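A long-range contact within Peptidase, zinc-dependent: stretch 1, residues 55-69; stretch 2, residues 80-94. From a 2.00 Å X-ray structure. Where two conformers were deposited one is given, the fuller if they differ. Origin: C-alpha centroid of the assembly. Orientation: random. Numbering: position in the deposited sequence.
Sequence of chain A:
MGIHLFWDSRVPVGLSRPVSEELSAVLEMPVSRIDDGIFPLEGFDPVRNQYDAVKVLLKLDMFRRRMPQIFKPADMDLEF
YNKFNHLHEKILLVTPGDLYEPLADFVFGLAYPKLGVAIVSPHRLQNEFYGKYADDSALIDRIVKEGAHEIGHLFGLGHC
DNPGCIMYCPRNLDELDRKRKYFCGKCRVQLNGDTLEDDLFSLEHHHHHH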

# COMPACT_ATOMS: atom_id res chain seq x y z
N LYS A 55 8.78 -1.72 11.05
CA LYS A 55 9.47 -3.00 10.98
C LYS A 55 9.03 -3.86 9.80
O LYS A 55 9.86 -4.49 9.15
CB LYS A 55 9.31 -3.78 12.28
CG LYS A 55 10.24 -3.28 13.36
CD LYS A 55 10.14 -4.11 14.62
CE LYS A 55 11.08 -3.55 15.68
NZ LYS A 55 10.99 -4.33 16.92
N VAL A 56 7.73 -3.87 9.52
CA VAL A 56 7.23 -4.64 8.38
C VAL A 56 7.82 -4.07 7.09
O VAL A 56 8.21 -4.82 6.20
CB VAL A 56 5.68 -4.64 8.32
CG1 VAL A 56 5.20 -5.47 7.12
CG2 VAL A 56 5.06 -5.19 9.64
N LEU A 57 7.92 -2.75 6.99
CA LEU A 57 8.42 -2.15 5.76
C LEU A 57 9.90 -2.49 5.51
O LEU A 57 10.30 -2.77 4.37
CB LEU A 57 8.17 -0.63 5.76
CG LEU A 57 6.71 -0.18 5.69
CD1 LEU A 57 6.60 1.32 5.88
CD2 LEU A 57 6.07 -0.59 4.35
N LEU A 58 10.69 -2.50 6.57
CA LEU A 58 12.11 -2.89 6.48
C LEU A 58 12.22 -4.35 6.05
O LEU A 58 13.05 -4.71 5.21
CB LEU A 58 12.81 -2.69 7.84
CG LEU A 58 12.83 -1.25 8.37
CD1 LEU A 58 13.55 -1.16 9.72
CD2 LEU A 58 13.50 -0.34 7.35
N LYS A 59 11.39 -5.20 6.65
CA LYS A 59 11.32 -6.60 6.29
C LYS A 59 10.91 -6.78 4.81
O LYS A 59 11.38 -7.70 4.13
CB LYS A 59 10.32 -7.33 7.19
CG LYS A 59 10.33 -8.81 7.04
CD LYS A 59 9.22 -9.45 7.88
CE LYS A 59 9.31 -10.98 7.84
NZ LYS A 59 8.31 -11.60 8.75
N LEU A 60 10.04 -5.89 4.33
CA LEU A 60 9.58 -5.94 2.94
C LEU A 60 10.72 -5.61 1.97
O LEU A 60 10.87 -6.25 0.93
CB LEU A 60 8.43 -4.96 2.73
CG LEU A 60 7.23 -5.44 1.92
CD1 LEU A 60 6.46 -4.24 1.39
CD2 LEU A 60 7.69 -6.34 0.78
N ASP A 61 11.51 -4.61 2.31
CA ASP A 61 12.69 -4.31 1.51
C ASP A 61 13.62 -5.54 1.47
O ASP A 61 14.07 -5.97 0.42
CB ASP A 61 13.44 -3.10 2.05
CG ASP A 61 14.82 -2.96 1.44
OD1 ASP A 61 14.93 -2.66 0.23
OD2 ASP A 61 15.80 -3.16 2.17
N MSE A 62 13.90 -6.12 2.63
CA MSE A 62 14.76 -7.30 2.68
C MSE A 62 14.23 -8.44 1.81
O MSE A 62 14.99 -9.12 1.13
CB MSE A 62 14.93 -7.78 4.11
CG MSE A 62 15.61 -6.78 5.01
SE MSE A 62 16.09 -7.67 6.66
CE MSE A 62 16.50 -9.44 5.87
N PHE A 63 12.92 -8.65 1.86
CA PHE A 63 12.29 -9.69 1.06
C PHE A 63 12.49 -9.44 -0.44
O PHE A 63 12.84 -10.35 -1.21
CB PHE A 63 10.79 -9.80 1.38
CG PHE A 63 10.09 -10.85 0.61
CD1 PHE A 63 10.18 -12.19 1.01
CD2 PHE A 63 9.35 -10.53 -0.52
CE1 PHE A 63 9.53 -13.19 0.29
CE2 PHE A 63 8.69 -11.53 -1.24
CZ PHE A 63 8.79 -12.85 -0.84
N ARG A 64 12.23 -8.22 -0.88
CA ARG A 64 12.44 -7.88 -2.28
C ARG A 64 13.88 -8.17 -2.70
O ARG A 64 14.11 -8.83 -3.72
CB ARG A 64 12.13 -6.40 -2.52
CG ARG A 64 12.39 -5.93 -3.96
CD ARG A 64 12.03 -4.45 -4.10
NE ARG A 64 12.74 -3.69 -3.09
CZ ARG A 64 12.28 -2.58 -2.51
NH1 ARG A 64 11.12 -2.06 -2.89
NH2 ARG A 64 13.01 -1.99 -1.57
N ARG A 65 14.85 -7.70 -1.93
CA ARG A 65 16.25 -7.86 -2.32
C ARG A 65 16.63 -9.34 -2.42
O ARG A 65 17.41 -9.74 -3.28
CB ARG A 65 17.19 -7.13 -1.36
CG ARG A 65 18.66 -7.41 -1.63
CD ARG A 65 19.55 -6.34 -1.01
NE ARG A 65 19.40 -6.27 0.44
CZ ARG A 65 18.59 -5.42 1.07
NH1 ARG A 65 17.84 -4.57 0.38
NH2 ARG A 65 18.54 -5.42 2.40
N ARG A 66 16.04 -10.14 -1.53
CA ARG A 66 16.30 -11.58 -1.46
C ARG A 66 15.54 -12.33 -2.58
O ARG A 66 15.83 -13.50 -2.84
CB ARG A 66 15.91 -12.10 -0.07
CG ARG A 66 16.04 -13.60 0.16
CD ARG A 66 15.69 -13.99 1.60
NE ARG A 66 14.25 -13.95 1.87
CZ ARG A 66 13.47 -15.03 1.92
NH1 ARG A 66 13.99 -16.25 1.74
NH2 ARG A 66 12.17 -14.90 2.17
N MSE A 67 14.61 -11.66 -3.25
CA MSE A 67 13.72 -12.34 -4.21
C MSE A 67 13.75 -11.81 -5.65
O MSE A 67 12.73 -11.37 -6.17
CB MSE A 67 12.28 -12.35 -3.70
CG MSE A 67 12.05 -13.16 -2.42
SE MSE A 67 12.48 -15.09 -2.63
CE MSE A 67 10.92 -15.68 -3.60
N PRO A 68 14.92 -11.86 -6.32
CA PRO A 68 15.02 -11.43 -7.71
C PRO A 68 14.08 -12.21 -8.61
O PRO A 68 13.48 -11.65 -9.54
CB PRO A 68 16.47 -11.79 -8.09
CG PRO A 68 17.20 -11.87 -6.81
CD PRO A 68 16.22 -12.30 -5.77
N GLN A 69 13.97 -13.51 -8.36
CA GLN A 69 13.15 -14.36 -9.20
C GLN A 69 11.68 -13.89 -9.20
O GLN A 69 10.92 -14.22 -10.12
CB GLN A 69 13.29 -15.85 -8.81
CG GLN A 69 12.84 -16.22 -7.40
CD GLN A 69 13.96 -16.17 -6.37
OE1 GLN A 69 14.84 -15.30 -6.42
NE2 GLN A 69 13.92 -17.09 -5.41
N PHE A 80 22.87 -5.08 -10.63
CA PHE A 80 22.16 -3.80 -10.65
C PHE A 80 20.93 -3.89 -9.72
O PHE A 80 20.63 -2.95 -8.99
CB PHE A 80 21.74 -3.46 -12.08
CG PHE A 80 21.01 -2.14 -12.22
CD1 PHE A 80 21.66 -1.01 -12.69
CD2 PHE A 80 19.66 -2.04 -11.90
CE1 PHE A 80 20.99 0.20 -12.82
CE2 PHE A 80 18.98 -0.83 -12.03
CZ PHE A 80 19.63 0.28 -12.49
N TYR A 81 20.23 -5.02 -9.75
CA TYR A 81 19.04 -5.22 -8.93
C TYR A 81 19.38 -5.23 -7.44
O TYR A 81 18.67 -4.65 -6.61
CB TYR A 81 18.34 -6.52 -9.33
CG TYR A 81 17.13 -6.90 -8.50
CD1 TYR A 81 17.25 -7.75 -7.41
CD2 TYR A 81 15.87 -6.42 -8.81
CE1 TYR A 81 16.15 -8.12 -6.65
CE2 TYR A 81 14.75 -6.78 -8.06
CZ TYR A 81 14.90 -7.62 -6.97
OH TYR A 81 13.80 -7.98 -6.22
N ASN A 82 20.47 -5.92 -7.11
CA ASN A 82 20.90 -5.99 -5.72
C ASN A 82 21.14 -4.59 -5.15
O ASN A 82 20.75 -4.31 -4.02
CB ASN A 82 22.15 -6.86 -5.56
CG ASN A 82 22.42 -7.24 -4.11
OD1 ASN A 82 23.32 -6.70 -3.47
ND2 ASN A 82 21.63 -8.18 -3.58
N LYS A 83 21.77 -3.72 -5.93
CA LYS A 83 22.07 -2.37 -5.47
C LYS A 83 20.87 -1.45 -5.55
O LYS A 83 20.69 -0.58 -4.70
CB LYS A 83 23.23 -1.76 -6.28
CG LYS A 83 24.56 -2.50 -6.11
CD LYS A 83 25.67 -1.81 -6.87
CE LYS A 83 27.01 -2.54 -6.74
NZ LYS A 83 27.77 -2.20 -5.50
N PHE A 84 20.04 -1.62 -6.57
CA PHE A 84 19.04 -0.59 -6.84
C PHE A 84 17.57 -1.03 -6.83
O PHE A 84 16.73 -0.30 -7.34
CB PHE A 84 19.35 0.11 -8.17
CG PHE A 84 20.75 0.70 -8.24
CD1 PHE A 84 21.13 1.73 -7.39
CD2 PHE A 84 21.65 0.25 -9.20
CE1 PHE A 84 22.40 2.28 -7.47
CE2 PHE A 84 22.94 0.81 -9.29
CZ PHE A 84 23.31 1.82 -8.43
N ASN A 85 17.26 -2.20 -6.27
CA ASN A 85 15.89 -2.71 -6.30
C ASN A 85 14.86 -1.74 -5.70
O ASN A 85 13.73 -1.66 -6.18
CB ASN A 85 15.76 -4.12 -5.65
CG ASN A 85 16.19 -4.13 -4.18
OD1 ASN A 85 15.41 -3.79 -3.29
ND2 ASN A 85 17.44 -4.53 -3.92
N HIS A 86 15.25 -1.01 -4.66
CA HIS A 86 14.35 -0.06 -4.00
C HIS A 86 14.01 1.17 -4.87
O HIS A 86 13.02 1.84 -4.61
CB HIS A 86 14.94 0.39 -2.66
CG HIS A 86 16.25 1.10 -2.79
ND1 HIS A 86 17.42 0.44 -3.12
CD2 HIS A 86 16.59 2.41 -2.64
CE1 HIS A 86 18.42 1.31 -3.16
NE2 HIS A 86 17.93 2.51 -2.88
N LEU A 87 14.84 1.47 -5.87
CA LEU A 87 14.56 2.62 -6.75
C LEU A 87 13.56 2.20 -7.84
O LEU A 87 12.78 3.02 -8.32
CB LEU A 87 15.83 3.14 -7.45
CG LEU A 87 17.15 3.39 -6.70
CD1 LEU A 87 18.21 4.03 -7.63
CD2 LEU A 87 16.90 4.29 -5.49
N HIS A 88 13.59 0.93 -8.22
CA HIS A 88 12.92 0.50 -9.44
C HIS A 88 11.68 -0.35 -9.24
O HIS A 88 10.73 -0.27 -10.02
CB HIS A 88 13.91 -0.24 -10.35
CG HIS A 88 14.99 0.64 -10.88
ND1 HIS A 88 14.87 1.36 -12.05
CD2 HIS A 88 16.22 0.92 -10.39
CE1 HIS A 88 15.97 2.05 -12.26
NE2 HIS A 88 16.81 1.80 -11.27
N GLU A 89 11.68 -1.18 -8.20
CA GLU A 89 10.58 -2.12 -8.01
C GLU A 89 9.82 -1.78 -6.74
O GLU A 89 10.09 -2.32 -5.66
CB GLU A 89 11.10 -3.56 -8.01
CG GLU A 89 11.99 -3.88 -9.21
CD GLU A 89 11.28 -3.67 -10.55
OE1 GLU A 89 10.06 -3.94 -10.65
OE2 GLU A 89 11.95 -3.24 -11.52
N LYS A 90 8.88 -0.85 -6.86
CA LYS A 90 8.13 -0.37 -5.72
C LYS A 90 7.16 -1.46 -5.33
O LYS A 90 6.56 -2.09 -6.19
CB LYS A 90 7.34 0.88 -6.10
CG LYS A 90 8.19 2.01 -6.70
CD LYS A 90 9.40 2.34 -5.84
CE LYS A 90 10.14 3.59 -6.39
NZ LYS A 90 11.35 3.90 -5.56
N ILE A 91 7.00 -1.69 -4.03
CA ILE A 91 6.03 -2.67 -3.56
C ILE A 91 5.01 -2.06 -2.61
O ILE A 91 5.37 -1.35 -1.67
CB ILE A 91 6.73 -3.82 -2.84
CG1 ILE A 91 7.63 -4.56 -3.83
CG2 ILE A 91 5.70 -4.75 -2.16
CD1 ILE A 91 8.59 -5.55 -3.17
N LEU A 92 3.73 -2.35 -2.86
CA LEU A 92 2.66 -2.07 -1.90
C LEU A 92 2.17 -3.40 -1.33
O LEU A 92 1.62 -4.23 -2.06
CB LEU A 92 1.50 -1.34 -2.58
CG LEU A 92 0.22 -1.16 -1.73
CD1 LEU A 92 0.53 -0.42 -0.44
CD2 LEU A 92 -0.93 -0.46 -2.49
N LEU A 93 2.37 -3.59 -0.03
CA LEU A 93 1.89 -4.78 0.67
C LEU A 93 0.46 -4.52 1.20
O LEU A 93 0.20 -3.50 1.84
CB LEU A 93 2.82 -5.10 1.85
CG LEU A 93 2.95 -6.50 2.47
CD1 LEU A 93 3.05 -6.41 4.00
CD2 LEU A 93 1.87 -7.45 2.05
N VAL A 94 -0.46 -5.43 0.90
CA VAL A 94 -1.82 -5.36 1.44
C VAL A 94 -1.91 -6.46 2.48
O VAL A 94 -1.86 -7.64 2.14
CB VAL A 94 -2.87 -5.60 0.34
CG1 VAL A 94 -4.27 -5.68 0.94
CG2 VAL A 94 -2.79 -4.49 -0.70

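Helix 55-66 packs against a helix that ends at His88 and, beyond Glu89, against strand 90-94; its axis runs at 135° to that of helix 80-88, with a closest approach of 9.4 Å. The contact is apolar at the start of stretch 1; its hydrogen bonds come at Arg64, and an apolar contact ends it at Pro68. Val56 points toward the strand and sets its CG1 3.9 Å from CD1 of Leu93. One turn later, Leu60 brings CD1 against two strand side chains, 3.7 Å from CG2 of Ile91 and 3.8 Å from CB of Leu93; Ile91 and Leu93 both point toward the helix, as alternate residues of a strand can, while Leu92 points away. Asp61 makes no hydrogen bond across the contact but holds two arginines of its own helix in salt bridges, OD1 to Arg64 NH2 at 2.7 Å and OD2 to Arg65 NH1 at 3.1 Å. Arg64 is the centre of the contact, with the largest covered area. Its NE donates to Asn85 OD1 (2.7 Å) and its NH1 to the backbone O of Glu89 (3.0 Å), so one guanidinium ties the second helix to the residue that follows it. Asn85 O and His86 CA lie over one face of this group, whereas Glu89 O sits at its edge, where N-H groups can reach it. Asn85 is itself braced, its ND2 donating to Tyr81 O at 3.0 Å. The aliphatic part of Arg64 also packs, CB lying 3.7 Å from CD1 of Ile91. The carbonyl O of Arg64 accepts from Tyr81 OH at 2.7 Å and, within its own stretch, from Met67 N at 2.9 Å. Arg65 lies alongside, CG 3.6 Å from Asn82 ND2 and CB 3.7 Å from Asn85 ND2. Past the N-cap residue Met67, a selenomethionine, Pro68 closes the contact with CG 3.9 Å from CE1 of Tyr81.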